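Local coordinates for protein 2,3-dihydroxybenzoate-AMP ligase (Mycobacterium smegmatis, PDB 5KEI) that belongs to the AMP-binding enzymes of the ANL clan, pairing a large N-terminal part with a small C-terminal domain, at residues P207-V212 with I223-Q228; A486-P491 with C500-F505. All blocks are in the same frame, centred on the assembly; numbering follows the deposited sequence.

Interaction 1: residues P207-V212 with I223-Q228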
loop_
_atom_site.group_PDB
_atom_site.type_symbol
_atom_site.label_atom_id
_atom_site.label_comp_id
_atom_site.label_asym_id
_atom_site.label_seq_id
_atom_site.Cartn_x
_atom_site.Cartn_y
_atom_site.Cartn_z
ATOM N N PRO A 207 -4.510 8.273 -11.954
ATOM C CA PRO A 207 -3.589 8.110 -10.821
ATOM C C PRO A 207 -2.978 9.410 -10.317
ATOM O O PRO A 207 -2.478 10.186 -11.106
ATOM C CB PRO A 207 -2.491 7.202 -11.397
ATOM C CG PRO A 207 -3.194 6.377 -12.387
ATOM C CD PRO A 207 -4.224 7.278 -13.012
ATOM N N ALA A 208 -3.022 9.627 -9.005
ATOM C CA ALA A 208 -2.343 10.748 -8.396
ATOM C C ALA A 208 -0.964 10.302 -7.955
ATOM O O ALA A 208 0.010 11.037 -8.130
ATOM C CB ALA A 208 -3.130 11.279 -7.211
ATOM N N LEU A 209 -0.891 9.105 -7.361
ATOM C CA LEU A 209 0.387 8.530 -6.932
ATOM C C LEU A 209 0.350 7.006 -7.034
ATOM O O LEU A 209 -0.718 6.428 -7.230
ATOM C CB LEU A 209 0.734 8.958 -5.492
ATOM C CG LEU A 209 -0.312 8.829 -4.370
ATOM C CD1 LEU A 209 -0.610 7.381 -4.015
ATOM C CD2 LEU A 209 0.146 9.557 -3.120
ATOM N N LEU A 210 1.505 6.352 -6.897
ATOM C CA LEU A 210 1.523 4.882 -6.823
ATOM C C LEU A 210 1.985 4.432 -5.426
ATOM O O LEU A 210 3.032 4.859 -4.919
ATOM C CB LEU A 210 2.423 4.276 -7.909
ATOM C CG LEU A 210 2.173 4.769 -9.352
ATOM C CD1 LEU A 210 3.203 4.237 -10.345
ATOM C CD2 LEU A 210 0.767 4.437 -9.845
ATOM N N LEU A 211 1.190 3.591 -4.786
ATOM C CA LEU A 211 1.631 2.969 -3.536
ATOM C C LEU A 211 2.316 1.651 -3.856
ATOM O O LEU A 211 2.163 1.104 -4.949
ATOM C CB LEU A 211 0.460 2.741 -2.579
ATOM C CG LEU A 211 -0.363 3.957 -2.144
ATOM C CD1 LEU A 211 -1.640 3.500 -1.477
ATOM C CD2 LEU A 211 0.426 4.826 -1.173
ATOM N N VAL A 212 3.087 1.163 -2.896
ATOM C CA VAL A 212 3.711 -0.147 -2.977
ATOM C C VAL A 212 2.869 -1.183 -2.223
ATOM O O VAL A 212 2.317 -0.905 -1.166
ATOM C CB VAL A 212 5.151 -0.105 -2.418
ATOM C CG1 VAL A 212 5.749 -1.494 -2.374
ATOM C CG2 VAL A 212 6.014 0.803 -3.286
ATOM N N ILE A 223 0.469 0.126 -6.870
ATOM C CA ILE A 223 -0.963 0.319 -6.744
ATOM C C ILE A 223 -1.314 1.748 -7.092
ATOM O O ILE A 223 -0.870 2.681 -6.404
ATOM C CB ILE A 223 -1.433 -0.009 -5.306
ATOM C CG1 ILE A 223 -1.210 -1.498 -5.013
ATOM C CG2 ILE A 223 -2.885 0.360 -5.118
ATOM C CD1 ILE A 223 -1.175 -1.842 -3.537
ATOM N N PRO A 224 -2.102 1.940 -8.163
ATOM C CA PRO A 224 -2.457 3.316 -8.535
ATOM C C PRO A 224 -3.642 3.818 -7.707
ATOM O O PRO A 224 -4.682 3.159 -7.600
ATOM C CB PRO A 224 -2.808 3.202 -10.016
ATOM C CG PRO A 224 -3.337 1.813 -10.156
ATOM C CD PRO A 224 -2.643 0.956 -9.113
ATOM N N ARG A 225 -3.469 4.965 -7.072
ATOM C CA ARG A 225 -4.594 5.554 -6.363
ATOM C C ARG A 225 -4.915 6.836 -7.098
ATOM O O ARG A 225 -4.030 7.655 -7.368
ATOM C CB ARG A 225 -4.279 5.794 -4.882
ATOM C CG ARG A 225 -3.717 4.565 -4.138
ATOM C CD ARG A 225 -4.767 3.471 -3.873
ATOM N NE ARG A 225 -5.943 4.042 -3.214
ATOM C CZ ARG A 225 -6.266 3.888 -1.933
ATOM N NH1 ARG A 225 -5.531 3.132 -1.128
ATOM N NH2 ARG A 225 -7.353 4.478 -1.472
ATOM N N THR A 226 -6.171 6.987 -7.477
ATOM C CA THR A 226 -6.574 8.178 -8.194
ATOM C C THR A 226 -6.725 9.340 -7.230
ATOM O O THR A 226 -6.801 9.144 -6.014
ATOM C CB THR A 226 -7.879 7.948 -8.933
ATOM O OG1 THR A 226 -8.926 7.742 -7.977
ATOM C CG2 THR A 226 -7.760 6.730 -9.804
ATOM N N HIS A 227 -6.750 10.553 -7.776
ATOM C CA HIS A 227 -7.013 11.753 -6.986
ATOM C C HIS A 227 -8.342 11.593 -6.260
ATOM O O HIS A 227 -8.440 11.843 -5.055
ATOM C CB HIS A 227 -7.048 13.011 -7.866
ATOM C CG HIS A 227 -5.750 13.331 -8.540
ATOM N ND1 HIS A 227 -4.799 14.161 -7.975
ATOM C CD2 HIS A 227 -5.259 12.974 -9.750
ATOM C CE1 HIS A 227 -3.775 14.279 -8.795
ATOM N NE2 HIS A 227 -4.027 13.569 -9.884
ATOM N N GLN A 228 -9.352 11.158 -7.008
ATOM C CA GLN A 228 -10.699 11.009 -6.479
ATOM C C GLN A 228 -10.706 10.124 -5.231
ATOM O O GLN A 228 -11.294 10.489 -4.198
ATOM C CB GLN A 228 -11.636 10.420 -7.541
ATOM C CG GLN A 228 -11.955 11.325 -8.770
ATOM C CD GLN A 228 -13.017 12.406 -8.478
ATOM O OE1 GLN A 228 -13.150 12.861 -7.347
ATOM N NE2 GLN A 228 -13.782 12.800 -9.505
HETATM O O HOH W 1 -1.763 12.957 -11.944
#
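Where the antiparallel arms 207-212 and 223-228 first come together, Arg225 O accepts Ala208 N at 2.8 Å and, weakly, Leu209 N at 3.5 Å. One carbonyl thus faces two successive residues, a classic beta bulge. Beyond it the pairing is regular: Leu209 O takes Arg225 N almost along its C=O axis, and Leu211 and Ile223 exchange two bonds. Pro224 fits between them because its partner Leu210 forms a non-hydrogen-bonded pair, which asks no N-H of it.

At the bulge the small Ala208 places its methyl squarely over the His227 ring, CB lying 3.4 Å from the centroid and 8° off the normal, a CH-pi contact. A water 3.0 Å from Pro207 O and 3.1 Å from His227 NE2 lies in the ring plane and helps fix the ring's rotation; ND1 is bonded to Leu47 N. On the face of Leu209, Leu211 and Ile223, Leu211 CD1 lies 3.5 Å from Arg225 CG. The arginine chain is bent at chi2 and chi3, leaving its methylenes to pack on leucine while NE pairs with Asp229 and NH1 reaches Ala356 O. On the reverse face the Leu210 side chain crosses the Pro224 ring obliquely, CD2 lying 3.8 Å from Pro224 CB.

Thr226, the N-cap, holds OG1 in the crowded position (chi1 66°) and starts helix 227-240; Asp229 engages both it and Arg225. The turn of the hairpin carries the glycine- and threonine-rich signature loop of ANL enzymes. Strand 222-226 edges a seven-stranded sheet, strand 121-124 flanks 207-212, and Tyr230 of helix 227-240 and helix 258-262 pack on the leucine-arginine face.

Interaction 2: residues A486-P491 with C500-F505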
loop_
_atom_site.group_PDB
_atom_site.type_symbol
_atom_site.label_atom_id
_atom_site.label_comp_id
_atom_site.label_asym_id
_atom_site.label_seq_id
_atom_site.Cartn_x
_atom_site.Cartn_y
_atom_site.Cartn_z
ATOM N N ALA A 486 0.597 -22.372 -12.369
ATOM C CA ALA A 486 -0.123 -23.088 -11.315
ATOM C C ALA A 486 0.676 -24.301 -10.805
ATOM O O ALA A 486 0.981 -25.217 -11.561
ATOM C CB ALA A 486 -1.492 -23.524 -11.811
ATOM N N ALA A 487 1.035 -24.279 -9.525
ATOM C CA ALA A 487 1.709 -25.409 -8.899
ATOM C C ALA A 487 0.634 -26.318 -8.339
ATOM O O ALA A 487 -0.176 -25.910 -7.505
ATOM C CB ALA A 487 2.681 -24.953 -7.802
ATOM N N VAL A 488 0.602 -27.545 -8.830
ATOM C CA VAL A 488 -0.474 -28.457 -8.501
ATOM C C VAL A 488 0.101 -29.728 -7.852
ATOM O O VAL A 488 1.240 -30.128 -8.132
ATOM C CB VAL A 488 -1.294 -28.791 -9.768
ATOM C CG1 VAL A 488 -2.543 -29.504 -9.405
ATOM C CG2 VAL A 488 -1.651 -27.504 -10.520
ATOM N N ALA A 489 -0.684 -30.334 -6.968
ATOM C CA ALA A 489 -0.302 -31.559 -6.281
ATOM C C ALA A 489 -0.845 -32.777 -7.010
ATOM O O ALA A 489 -2.042 -32.861 -7.292
ATOM C CB ALA A 489 -0.802 -31.541 -4.834
ATOM N N LEU A 490 0.047 -33.711 -7.324
ATOM C CA LEU A 490 -0.344 -34.997 -7.887
ATOM C C LEU A 490 0.085 -36.119 -6.955
ATOM O O LEU A 490 1.189 -36.072 -6.409
ATOM C CB LEU A 490 0.283 -35.182 -9.258
ATOM C CG LEU A 490 -0.181 -34.143 -10.268
ATOM C CD1 LEU A 490 0.705 -34.231 -11.485
ATOM C CD2 LEU A 490 -1.638 -34.351 -10.628
ATOM N N PRO A 491 -0.807 -37.104 -6.727
ATOM C CA PRO A 491 -0.472 -38.324 -5.984
ATOM C C PRO A 491 0.743 -39.001 -6.575
ATOM O O PRO A 491 0.806 -39.212 -7.787
ATOM C CB PRO A 491 -1.720 -39.180 -6.154
ATOM C CG PRO A 491 -2.808 -38.174 -6.171
ATOM C CD PRO A 491 -2.256 -37.020 -6.979
ATOM N N CYS A 500 3.439 -30.481 -9.861
ATOM C CA CYS A 500 3.326 -30.225 -11.289
ATOM C C CYS A 500 3.090 -28.747 -11.596
ATOM O O CYS A 500 2.065 -28.163 -11.202
ATOM C CB CYS A 500 2.213 -31.058 -11.906
ATOM S SG CYS A 500 2.382 -31.110 -13.691
ATOM N N ALA A 501 4.049 -28.148 -12.301
ATOM C CA ALA A 501 3.937 -26.758 -12.736
ATOM C C ALA A 501 3.238 -26.684 -14.081
ATOM O O ALA A 501 3.813 -26.993 -15.126
ATOM C CB ALA A 501 5.304 -26.082 -12.808
ATOM N N VAL A 502 1.976 -26.294 -14.024
ATOM C CA VAL A 502 1.188 -26.028 -15.203
ATOM C C VAL A 502 1.339 -24.548 -15.571
ATOM O O VAL A 502 0.916 -23.662 -14.834
ATOM C CB VAL A 502 -0.294 -26.390 -14.972
ATOM C CG1 VAL A 502 -1.044 -26.345 -16.282
ATOM C CG2 VAL A 502 -0.391 -27.765 -14.357
ATOM N N VAL A 503 1.941 -24.291 -16.723
ATOM C CA VAL A 503 2.361 -22.951 -17.081
ATOM C C VAL A 503 1.751 -22.464 -18.405
ATOM O O VAL A 503 1.665 -23.224 -19.369
ATOM C CB VAL A 503 3.908 -22.900 -17.181
ATOM C CG1 VAL A 503 4.395 -21.576 -17.814
ATOM C CG2 VAL A 503 4.532 -23.136 -15.818
ATOM N N VAL A 504 1.328 -21.200 -18.446
ATOM C CA VAL A 504 1.026 -20.534 -19.712
ATOM C C VAL A 504 2.229 -19.707 -20.140
ATOM O O VAL A 504 2.575 -18.726 -19.480
ATOM C CB VAL A 504 -0.199 -19.627 -19.611
ATOM C CG1 VAL A 504 -0.410 -18.855 -20.924
ATOM C CG2 VAL A 504 -1.417 -20.440 -19.245
ATOM N N PHE A 505 2.865 -20.103 -21.240
ATOM C CA PHE A 505 4.083 -19.437 -21.691
ATOM C C PHE A 505 3.808 -18.190 -22.496
ATOM O O PHE A 505 2.770 -18.060 -23.158
ATOM C CB PHE A 505 4.944 -20.369 -22.538
ATOM C CG PHE A 505 5.688 -21.397 -21.748
ATOM C CD1 PHE A 505 6.755 -21.031 -20.950
ATOM C CD2 PHE A 505 5.340 -22.741 -21.827
ATOM C CE1 PHE A 505 7.456 -21.982 -20.232
ATOM C CE2 PHE A 505 6.032 -23.696 -21.113
ATOM C CZ PHE A 505 7.094 -23.314 -20.314
#
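Four backbone hydrogen bonds tie strand 486-491 to strand 500-505, two in each of the hydrogen-bonded pairs Ala486-Val502 and Val488-Cys500. Ala486 N gives to Val502 O and Val502 N returns to Ala486 O, both in the plane of the accepting carbonyl. Cys500 N meets Val488 O equally well placed, at 2.8 Å, whereas Val488 N approaches Cys500 O from 31° above its carbonyl plane, so that this bond does not lie on a lone pair. Between these pairs, Ala487 and Ala501 form a non-hydrogen-bonded pair, and Ala486 O receives a CA-H...O contact from Ala501 CA.

These are the arms of a beta hairpin in the C-terminal domain, where strand 498-505 is the middle of a three-stranded sheet: 532-535 runs parallel to it on its other flank, and 482-492 is an outer strand. The outward-facing backbone of that outer strand has side-chain partners, Ala487 N bonding Glu473 OE2 and Ala487 O bonding Lys549 NZ.

The apolar contacts lie mainly on the face of Ala486, Val488, Cys500 and Val502. Each valine keeps CG1 anti to its backbone N (chi1 -169° and -170°), so that their CG2 methyls meet obliquely across the strands at 4.0 Å. Leu490 runs CD1 back to within 3.5 Å of Cys500 CB, with the cysteine thiol beside it, SG being 4.2 Å from CD1. Branched valines suit extended backbone and supply a greasy surface for Ile552 of helix 549-553, while Leu556 reaches Leu490 and Cys500. On the reverse face the methyls of Ala487 and Ala501 are short enough for helix 469-477 to settle close, through Leu472 against Ala487 and Leu476 against Ala501.

Overall arrangement
Along the chain both segments of interaction 1 come before either segment of interaction 2, and the two share no sheet. Residues 207-212 and 223-228 form the hairpin edge of the seven-stranded sheet, a buried contact whose centre lies about 10 Å from the centre of the chain; residues 486-491 and 500-505 belong to the three-stranded sheet of the C-terminal domain, a contact whose centre lies about 30 Å from that point. The contact centres stand 34 Å apart, with nearest atoms about 22 Å from each other. Both are antiparallel hairpins faced by helices, and each lies within a separate part of the enzyme. Such independence agrees with the ANL family, whose small C-terminal domain can generally reorient against the large N-terminal part as a unit.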